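Local coordinates for uncharacterized protein Atu2452 (Agrobacterium tumefaciens, PDB 2R8B) that is of unknown function but probably acts as a serine hydrolase of the alpha/beta-hydrolase fold, akin to the dienelactone hydrolases, at residues 170-175 / 238-243; 191-196 / 205-210; 92-97 / 128-133; 53-58 / 136-141. All coordinates share one frame; numbering follows the deposited sequence.

Overall arrangement
All four interactions pack a helix on one mixed sheet. Interactions 1 and 2 use the neighbouring strands 168-172 and 190-196 and touch: L171 N lies 2.6 Å from L192 O, a probable backbone hydrogen bond. Their centres are about 10 Å apart, with interaction 2 nested in the loop closed by 1. Interactions 3 and 4 share helix 117-138 and sit on strands 90-94 and 53-56, at one edge of the sheet, with centres about 11 Å apart; those of 2 and 4, about 29 Å. The probable catalytic triad, S149, H230 and D199, lies near interactions 1 and 2: H173 ND1 bonds to D199 OD2, its ring meets H230, and M172 and A195 approach without touching.

Interaction 1 (170-175 / 238-243); sequences VLMHPL and DAVRGF
Strand 168-172 of the alpha/beta-hydrolase sheet is covered here by the C-terminal helix 234-244. V170 packs on V240 and F243, and M172 on V240. Strand 170-172 and helix 238-243 run antiparallel, at 174°, with their axes 10.5 Å apart. V240 is at the centre of the contact. Its CG1 is anti to the backbone N (chi1 173°), which leaves CG2 anti to the carbonyl carbon, and this one methyl meets both strand residues. V170 CG2 lies 4.1 Å from V240 CG2, the two side chains crossing at about a right angle. The selenomethionine M172 leaves the strand at an angle to the helix, then bends at chi3 (95°). That bend brings M172 CE to 3.7 Å from V240 CG2. F243 is one helical turn after V240; its CD2 lies 4.2 Å from V170 CG1, which approaches the ring obliquely. All four residues are buried, and the contact is wholly apolar. L146 of strand 143-148 also touches V170 and V240, and L192 of strand 190-196 touches V170 and F243. The F243 ring makes a cation-pi contact with R190. L171 instead packs on helices 150-161 and 204-217, on the other face of the sheet.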
# COMPACT_ATOMS: atom_id res chain seq x y z
N VAL A 170 -2.87 4.70 -1.63
CA VAL A 170 -3.82 4.18 -2.58
C VAL A 170 -3.84 2.68 -2.54
O VAL A 170 -2.79 2.03 -2.58
CB VAL A 170 -3.74 4.83 -3.98
CG1 VAL A 170 -2.63 5.85 -4.08
CG2 VAL A 170 -3.70 3.80 -5.08
N LEU A 171 -5.03 2.13 -2.34
CA LEU A 171 -5.16 0.69 -2.26
C LEU A 171 -5.76 0.13 -3.53
O LEU A 171 -6.92 0.39 -3.85
CB LEU A 171 -6.00 0.32 -1.06
CG LEU A 171 -5.53 0.95 0.26
CD1 LEU A 171 -6.52 0.63 1.36
CD2 LEU A 171 -4.14 0.50 0.67
N MSE A 172 -4.99 -0.61 -4.30
CA MSE A 172 -5.52 -1.14 -5.53
C MSE A 172 -5.98 -2.57 -5.36
O MSE A 172 -5.18 -3.48 -5.20
CB MSE A 172 -4.49 -0.95 -6.64
CG MSE A 172 -4.14 0.51 -6.72
SE MSE A 172 -3.05 0.92 -8.23
CE MSE A 172 -4.42 1.50 -9.54
N HIS A 173 -7.30 -2.77 -5.36
CA HIS A 173 -7.85 -4.07 -5.21
C HIS A 173 -7.32 -4.68 -3.91
O HIS A 173 -6.62 -5.67 -3.95
CB HIS A 173 -7.49 -4.94 -6.41
CG HIS A 173 -8.05 -4.43 -7.70
ND1 HIS A 173 -9.16 -4.98 -8.31
CD2 HIS A 173 -7.66 -3.41 -8.50
CE1 HIS A 173 -9.43 -4.32 -9.42
NE2 HIS A 173 -8.54 -3.36 -9.56
N PRO A 174 -7.64 -4.07 -2.75
CA PRO A 174 -7.36 -4.71 -1.47
C PRO A 174 -8.31 -5.85 -1.18
O PRO A 174 -9.39 -5.94 -1.81
CB PRO A 174 -7.67 -3.60 -0.47
CG PRO A 174 -8.76 -2.85 -1.14
CD PRO A 174 -8.29 -2.77 -2.55
N LEU A 175 -7.94 -6.68 -0.21
CA LEU A 175 -8.77 -7.79 0.30
C LEU A 175 -8.45 -7.81 1.78
O LEU A 175 -7.35 -8.18 2.15
CB LEU A 175 -8.27 -9.11 -0.29
CG LEU A 175 -9.09 -10.39 -0.22
CD1 LEU A 175 -8.16 -11.62 -0.06
CD2 LEU A 175 -10.15 -10.38 0.84
N ASP A 238 -6.18 6.74 -13.84
CA ASP A 238 -6.62 8.13 -13.85
C ASP A 238 -6.89 8.65 -12.48
O ASP A 238 -6.30 9.64 -12.05
CB ASP A 238 -7.87 8.27 -14.70
CG ASP A 238 -7.57 8.11 -16.15
OD1 ASP A 238 -6.36 8.10 -16.53
OD2 ASP A 238 -8.52 7.99 -16.93
N ALA A 239 -7.74 7.95 -11.77
CA ALA A 239 -8.09 8.33 -10.41
C ALA A 239 -6.83 8.42 -9.54
O ALA A 239 -6.75 9.28 -8.66
CB ALA A 239 -9.13 7.35 -9.84
N VAL A 240 -5.84 7.55 -9.80
CA VAL A 240 -4.58 7.62 -9.08
C VAL A 240 -3.91 8.96 -9.37
O VAL A 240 -3.51 9.66 -8.47
CB VAL A 240 -3.64 6.49 -9.44
CG1 VAL A 240 -2.29 6.73 -8.78
CG2 VAL A 240 -4.18 5.17 -8.93
N ARG A 241 -3.85 9.31 -10.63
CA ARG A 241 -3.22 10.55 -11.04
C ARG A 241 -3.91 11.78 -10.47
O ARG A 241 -3.25 12.66 -9.95
CB ARG A 241 -3.15 10.65 -12.54
CG ARG A 241 -1.86 10.22 -13.06
CD ARG A 241 -1.71 10.84 -14.43
NE ARG A 241 -2.81 10.31 -15.21
CZ ARG A 241 -2.73 9.21 -15.96
NH1 ARG A 241 -1.55 8.59 -16.06
NH2 ARG A 241 -3.81 8.77 -16.61
N GLY A 242 -5.23 11.84 -10.61
CA GLY A 242 -6.01 12.90 -9.96
C GLY A 242 -5.82 12.93 -8.44
O GLY A 242 -5.72 14.02 -7.86
N PHE A 243 -5.74 11.76 -7.80
CA PHE A 243 -5.65 11.69 -6.34
C PHE A 243 -4.32 12.22 -5.79
O PHE A 243 -4.32 13.10 -4.94
CB PHE A 243 -5.94 10.25 -5.86
CG PHE A 243 -5.77 10.04 -4.37
CD1 PHE A 243 -6.81 10.31 -3.49
CD2 PHE A 243 -4.56 9.52 -3.86
CE1 PHE A 243 -6.65 10.09 -2.10
CE2 PHE A 243 -4.37 9.28 -2.47
CZ PHE A 243 -5.40 9.59 -1.58

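Interaction 2 (191-196 / 205-210); sequences VLITAG and QLTKAL
T207 lays its methyl CG2 over two strand residues, I193 and A195. The distances are nearly equal: T207 CG2 is 4.1 Å from I193 CG2 and 4.0 Å from A195 CB. With chi1 at -60°, T207 turns CG2 anti to its backbone N and keeps OG1 beside that N. The methyl, not the hydroxyl, therefore does the touching. I193 uses its short branch. I193 and T207 run alongside one another, pointing opposite ways, rather than meeting head on. A195 has just its one methyl to offer. L210, one turn further along the helix, also points at the strand and is partly covered by it. Its side chain stays 5.1 Å from the strand at the nearest. I193 and A195 are two apart, so both look to the same face of the sheet. T194 between them points away, and its OG1 bonds to E236 of helix 234-244. W225 of strand 220-226 touches both A195 and T207 and widens this buried apolar patch. Strand 190-196, helix 204-217 and strand 220-226 form a beta-alpha-beta crossover, the repeating unit of the alpha/beta-hydrolase fold, and this is the packing of its first strand on its helix.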
# COMPACT_ATOMS: atom_id res chain seq x y z
N VAL A 191 -7.23 8.48 1.79
CA VAL A 191 -7.10 7.24 1.06
C VAL A 191 -8.00 7.01 -0.15
O VAL A 191 -9.20 7.37 -0.16
CB VAL A 191 -6.95 5.96 1.98
CG1 VAL A 191 -6.98 6.31 3.45
CG2 VAL A 191 -7.85 4.85 1.58
N LEU A 192 -7.37 6.39 -1.16
CA LEU A 192 -8.05 5.97 -2.39
C LEU A 192 -8.12 4.45 -2.50
O LEU A 192 -7.09 3.77 -2.49
CB LEU A 192 -7.30 6.51 -3.60
CG LEU A 192 -7.86 6.00 -4.92
CD1 LEU A 192 -9.30 6.30 -5.02
CD2 LEU A 192 -7.15 6.63 -6.05
N ILE A 193 -9.32 3.91 -2.62
CA ILE A 193 -9.47 2.50 -2.95
C ILE A 193 -9.98 2.37 -4.37
O ILE A 193 -10.95 3.05 -4.76
CB ILE A 193 -10.39 1.82 -1.99
CG1 ILE A 193 -9.89 2.03 -0.55
CG2 ILE A 193 -10.39 0.32 -2.28
CD1 ILE A 193 -10.95 1.87 0.56
N THR A 194 -9.33 1.51 -5.16
CA THR A 194 -9.81 1.22 -6.49
C THR A 194 -10.16 -0.24 -6.49
O THR A 194 -9.45 -1.09 -5.93
CB THR A 194 -8.70 1.44 -7.55
OG1 THR A 194 -7.72 0.40 -7.43
CG2 THR A 194 -7.98 2.82 -7.40
N ALA A 195 -11.25 -0.59 -7.14
CA ALA A 195 -11.73 -1.95 -7.02
C ALA A 195 -12.61 -2.46 -8.18
O ALA A 195 -13.20 -1.69 -8.95
CB ALA A 195 -12.43 -2.12 -5.69
N GLY A 196 -12.69 -3.77 -8.31
CA GLY A 196 -13.47 -4.31 -9.40
C GLY A 196 -14.76 -4.79 -8.80
O GLY A 196 -14.80 -5.33 -7.68
N GLN A 205 -18.35 -6.77 -0.87
CA GLN A 205 -18.70 -6.45 0.49
C GLN A 205 -17.48 -6.28 1.34
O GLN A 205 -17.52 -5.50 2.27
CB GLN A 205 -19.62 -7.53 1.04
CG GLN A 205 -21.02 -7.42 0.47
CD GLN A 205 -21.63 -6.01 0.74
OE1 GLN A 205 -22.35 -5.47 -0.12
NE2 GLN A 205 -21.29 -5.39 1.91
N LEU A 206 -16.38 -6.95 1.02
CA LEU A 206 -15.21 -6.78 1.89
C LEU A 206 -14.52 -5.49 1.58
O LEU A 206 -14.01 -4.86 2.51
CB LEU A 206 -14.24 -7.95 1.85
CG LEU A 206 -14.70 -9.21 2.61
CD1 LEU A 206 -13.66 -10.32 2.37
CD2 LEU A 206 -14.97 -9.01 4.11
N THR A 207 -14.49 -5.09 0.30
CA THR A 207 -13.99 -3.76 -0.07
C THR A 207 -14.84 -2.66 0.57
O THR A 207 -14.31 -1.71 1.12
CB THR A 207 -14.10 -3.53 -1.55
OG1 THR A 207 -13.35 -4.51 -2.27
CG2 THR A 207 -13.60 -2.17 -1.90
N LYS A 208 -16.15 -2.83 0.48
CA LYS A 208 -17.13 -1.85 0.91
C LYS A 208 -16.87 -1.70 2.41
O LYS A 208 -16.92 -0.61 2.96
CB LYS A 208 -18.53 -2.44 0.64
CG LYS A 208 -19.67 -1.52 0.18
CD LYS A 208 -19.86 -1.34 -1.36
CE LYS A 208 -21.04 -2.16 -2.01
NZ LYS A 208 -22.41 -2.27 -1.29
N ALA A 209 -16.52 -2.80 3.05
CA ALA A 209 -16.34 -2.82 4.52
C ALA A 209 -14.99 -2.29 4.96
O ALA A 209 -14.90 -1.57 5.93
CB ALA A 209 -16.56 -4.20 5.07
N LEU A 210 -13.94 -2.65 4.27
CA LEU A 210 -12.65 -2.02 4.53
C LEU A 210 -12.78 -0.47 4.43
O LEU A 210 -12.31 0.27 5.30
CB LEU A 210 -11.65 -2.53 3.52
CG LEU A 210 -10.23 -2.01 3.73
CD1 LEU A 210 -9.72 -2.31 5.18
CD2 LEU A 210 -9.25 -2.49 2.59

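Interaction 3 (92-97 / 128-133); sequences LSPVGD and ADFIKA
A single ring carries the helix side of this contact: F130 meets both L92 and P94, and its CE2 corner does most of the touching. One of the two strand partners is a proline, whose nitrogen has no hydrogen to give to a neighbouring strand. P94 CG lies 4.1 Å from F130 CE2, and L92 CG is likewise 4.1 Å from that atom. L92 CD2 is modelled nearer still, but that spacing is too short for two carbons and is doubtful. Both partners approach the ring obliquely. F130 has CG anti to its backbone N (chi1 179°), which carries the ring out from the helix to the strand. L92 comes to it from the opposite direction. In the fold, helix 117-138 here covers strand 90-94, near the edge of the mixed sheet. L92 and P94 point to the helix, while S93 between them points away and touches F79 of helix 75-85. The sheet is thus covered on both faces, as in a three-layer alpha/beta/alpha sandwich. L92 also packs on V66 and P94 on L68, both of the adjacent strand 64-68. I131 reaches that strand too, touching L64 and V66. The rings of Y51 and H53 each meet F130 edge-to-face.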
# COMPACT_ATOMS: atom_id res chain seq x y z
N LEU A 92 10.60 4.62 -3.13
CA LEU A 92 11.08 3.47 -2.47
C LEU A 92 10.25 2.24 -2.87
O LEU A 92 9.04 2.22 -2.73
CB LEU A 92 11.00 3.81 -1.00
CG LEU A 92 11.71 2.86 -0.10
CD1 LEU A 92 12.13 3.65 1.09
CD2 LEU A 92 10.62 1.83 0.23
N SER A 93 10.89 1.21 -3.40
CA SER A 93 10.10 0.09 -3.92
C SER A 93 10.76 -1.27 -3.65
O SER A 93 11.69 -1.67 -4.34
CB SER A 93 9.80 0.30 -5.41
OG SER A 93 9.60 -0.94 -6.06
N PRO A 94 10.26 -1.96 -2.61
CA PRO A 94 10.83 -3.22 -2.15
C PRO A 94 10.21 -4.41 -2.84
O PRO A 94 9.03 -4.35 -3.27
CB PRO A 94 10.43 -3.25 -0.67
CG PRO A 94 9.24 -2.31 -0.56
CD PRO A 94 9.09 -1.56 -1.81
N VAL A 95 11.00 -5.48 -2.94
CA VAL A 95 10.48 -6.80 -3.30
C VAL A 95 10.08 -7.49 -1.99
O VAL A 95 10.83 -7.41 -1.02
CB VAL A 95 11.53 -7.67 -4.06
CG1 VAL A 95 12.81 -7.86 -3.20
CG2 VAL A 95 10.93 -9.00 -4.55
N GLY A 96 8.92 -8.12 -1.96
CA GLY A 96 8.49 -8.85 -0.76
C GLY A 96 9.41 -9.98 -0.32
O GLY A 96 10.22 -10.50 -1.09
N ASP A 97 9.29 -10.38 0.94
CA ASP A 97 10.24 -11.28 1.54
C ASP A 97 9.74 -12.70 1.69
O ASP A 97 10.39 -13.52 2.31
CB ASP A 97 10.67 -10.76 2.91
CG ASP A 97 9.50 -10.51 3.84
OD1 ASP A 97 9.75 -10.12 5.00
OD2 ASP A 97 8.33 -10.70 3.42
N ALA A 128 6.55 -1.01 8.68
CA ALA A 128 6.53 0.20 9.48
C ALA A 128 7.97 0.69 9.72
O ALA A 128 8.29 1.84 9.42
CB ALA A 128 5.85 -0.05 10.77
N ASP A 129 8.82 -0.18 10.25
CA ASP A 129 10.18 0.19 10.62
C ASP A 129 10.98 0.69 9.44
O ASP A 129 11.63 1.75 9.52
CB ASP A 129 10.87 -1.00 11.28
CG ASP A 129 10.38 -1.23 12.68
OD1 ASP A 129 9.90 -0.23 13.27
OD2 ASP A 129 10.46 -2.38 13.19
N PHE A 130 10.92 -0.10 8.37
CA PHE A 130 11.53 0.16 7.09
C PHE A 130 11.11 1.55 6.64
O PHE A 130 11.95 2.39 6.40
CB PHE A 130 11.03 -0.92 6.13
CG PHE A 130 11.54 -0.80 4.72
CD1 PHE A 130 12.83 -1.20 4.39
CD2 PHE A 130 10.71 -0.37 3.71
CE1 PHE A 130 13.31 -1.11 3.07
CE2 PHE A 130 11.18 -0.30 2.39
CZ PHE A 130 12.48 -0.66 2.09
N ILE A 131 9.82 1.81 6.60
CA ILE A 131 9.36 3.15 6.24
C ILE A 131 9.89 4.26 7.20
O ILE A 131 10.53 5.18 6.72
CB ILE A 131 7.81 3.18 6.03
CG1 ILE A 131 7.45 2.39 4.76
CG2 ILE A 131 7.29 4.62 5.89
CD1 ILE A 131 6.06 1.87 4.73
N LYS A 132 9.66 4.18 8.51
CA LYS A 132 10.23 5.16 9.47
C LYS A 132 11.75 5.40 9.29
O LYS A 132 12.25 6.53 9.44
CB LYS A 132 10.00 4.72 10.93
CG LYS A 132 8.55 4.84 11.44
CD LYS A 132 8.19 3.65 12.34
CE LYS A 132 6.88 3.87 13.12
NZ LYS A 132 7.16 4.62 14.39
N ALA A 133 12.47 4.30 9.01
CA ALA A 133 13.93 4.33 8.93
C ALA A 133 14.37 5.07 7.67
O ALA A 133 15.35 5.80 7.71
CB ALA A 133 14.52 2.90 8.99

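Interaction 4 (53-58 / 136-141); sequences HKSRAG and EHYQAG
Y138 lies alongside the end of strand 53-56 and the loop residue A57 that follows, with its ring next to A57 and its hydroxyl next to S55. It supplies more than half of the 152 Å² buried here. A57 and S55 make up most of the rest. A57 CB lies obliquely by the CD2-CE2 bond of the ring, 3.9 Å from Y138 CE2 and 4.0 Å from Y138 CD2. At the far end, S55 CB is 3.4 Å from Y138 OH, and S55 OG is 3.5 Å from the same oxygen. In Y138, CG is anti to the carbonyl carbon (chi1 -57°), which carries the ring toward the strand. H137 ND1 stands 3.6 Å above the plane of the Y138 ring, offset toward the rim. Y138 is the last residue of helix 117-138. Just after it, Q139 turns to positive phi (58°). Two bonds run back into the last turn, and Q139 N to E136 O, at 3.0 Å, is one of them. This Schellman motif ends the helix, and the chain then leads to strand 143-148. T90 of strand 90-94 touches both Y138 and A140, so the helix end rests on two neighbouring strands. Strand 53-56 is the outermost one at this edge of the sheet, and S55 and A57 are exposed. The chemistry is that of a surface seam: a methyl against ring carbons, and two hydroxyls near each other at the outer end. The apolar part probably gives most of the adhesion, while the polar end suits a place near solvent.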
# COMPACT_ATOMS: atom_id res chain seq x y z
N HIS A 53 15.38 -3.59 -2.16
CA HIS A 53 14.46 -2.66 -2.79
C HIS A 53 15.14 -1.79 -3.84
O HIS A 53 16.35 -1.63 -3.81
CB HIS A 53 13.79 -1.77 -1.73
CG HIS A 53 14.74 -0.90 -0.96
ND1 HIS A 53 15.46 -1.36 0.12
CD2 HIS A 53 15.06 0.41 -1.09
CE1 HIS A 53 16.20 -0.37 0.61
NE2 HIS A 53 15.97 0.72 -0.11
N LYS A 54 14.37 -1.25 -4.77
CA LYS A 54 14.86 -0.09 -5.53
C LYS A 54 14.66 1.22 -4.73
O LYS A 54 13.72 1.32 -3.91
CB LYS A 54 14.15 -0.01 -6.88
CG LYS A 54 14.74 -0.90 -7.95
CD LYS A 54 15.07 -0.11 -9.24
CE LYS A 54 15.68 -1.04 -10.31
NZ LYS A 54 17.13 -1.25 -10.08
N SER A 55 15.52 2.22 -4.96
CA SER A 55 15.29 3.57 -4.43
C SER A 55 15.71 4.71 -5.35
O SER A 55 16.68 4.59 -6.11
CB SER A 55 15.96 3.75 -3.06
OG SER A 55 17.30 3.32 -3.10
N ARG A 56 15.01 5.83 -5.27
CA ARG A 56 15.39 7.05 -5.99
C ARG A 56 15.30 8.20 -4.99
O ARG A 56 14.20 8.58 -4.58
CB ARG A 56 14.45 7.27 -7.18
CG ARG A 56 14.96 8.14 -8.28
CD ARG A 56 14.40 9.54 -8.22
NE ARG A 56 12.97 9.59 -8.49
CZ ARG A 56 12.25 10.72 -8.52
NH1 ARG A 56 12.87 11.90 -8.33
NH2 ARG A 56 10.92 10.68 -8.74
N ALA A 57 16.46 8.68 -4.54
CA ALA A 57 16.56 9.77 -3.56
C ALA A 57 15.84 11.01 -4.05
O ALA A 57 16.11 11.51 -5.14
CB ALA A 57 18.03 10.09 -3.25
N GLY A 58 14.89 11.51 -3.26
CA GLY A 58 14.17 12.73 -3.60
C GLY A 58 14.65 13.95 -2.83
O GLY A 58 15.60 13.87 -2.01
N GLU A 136 13.88 8.85 8.02
CA GLU A 136 15.10 9.44 8.59
C GLU A 136 16.14 9.63 7.50
O GLU A 136 16.57 10.74 7.25
CB GLU A 136 15.70 8.56 9.69
CG GLU A 136 14.86 8.47 11.02
CD GLU A 136 15.38 9.40 12.19
OE1 GLU A 136 14.64 9.55 13.21
OE2 GLU A 136 16.53 9.96 12.07
N HIS A 137 16.52 8.55 6.84
CA HIS A 137 17.65 8.56 5.95
C HIS A 137 17.59 9.66 4.90
O HIS A 137 18.52 10.46 4.78
CB HIS A 137 17.88 7.21 5.30
CG HIS A 137 19.08 7.19 4.41
ND1 HIS A 137 19.03 6.73 3.11
CD2 HIS A 137 20.35 7.62 4.62
CE1 HIS A 137 20.23 6.87 2.56
NE2 HIS A 137 21.04 7.43 3.44
N TYR A 138 16.47 9.72 4.16
CA TYR A 138 16.25 10.76 3.12
C TYR A 138 15.68 12.11 3.60
O TYR A 138 15.54 13.05 2.82
CB TYR A 138 15.34 10.24 2.00
CG TYR A 138 15.86 8.99 1.35
CD1 TYR A 138 15.24 7.80 1.58
CD2 TYR A 138 16.99 9.01 0.51
CE1 TYR A 138 15.69 6.64 1.00
CE2 TYR A 138 17.47 7.83 -0.09
CZ TYR A 138 16.79 6.65 0.18
OH TYR A 138 17.15 5.44 -0.36
N GLN A 139 15.34 12.17 4.89
CA GLN A 139 14.79 13.40 5.51
C GLN A 139 13.53 13.80 4.75
O GLN A 139 13.34 14.97 4.39
CB GLN A 139 15.85 14.51 5.50
CG GLN A 139 17.25 13.97 5.71
CD GLN A 139 18.30 15.08 5.78
OE1 GLN A 139 18.34 15.86 6.73
NE2 GLN A 139 19.15 15.15 4.77
N ALA A 140 12.72 12.79 4.46
CA ALA A 140 11.50 12.91 3.69
C ALA A 140 10.43 13.53 4.57
O ALA A 140 10.59 13.59 5.80
CB ALA A 140 11.04 11.52 3.19
N GLY A 141 9.36 14.00 3.93
CA GLY A 141 8.20 14.61 4.60
C GLY A 141 6.98 13.71 4.68
O GLY A 141 6.97 12.77 5.46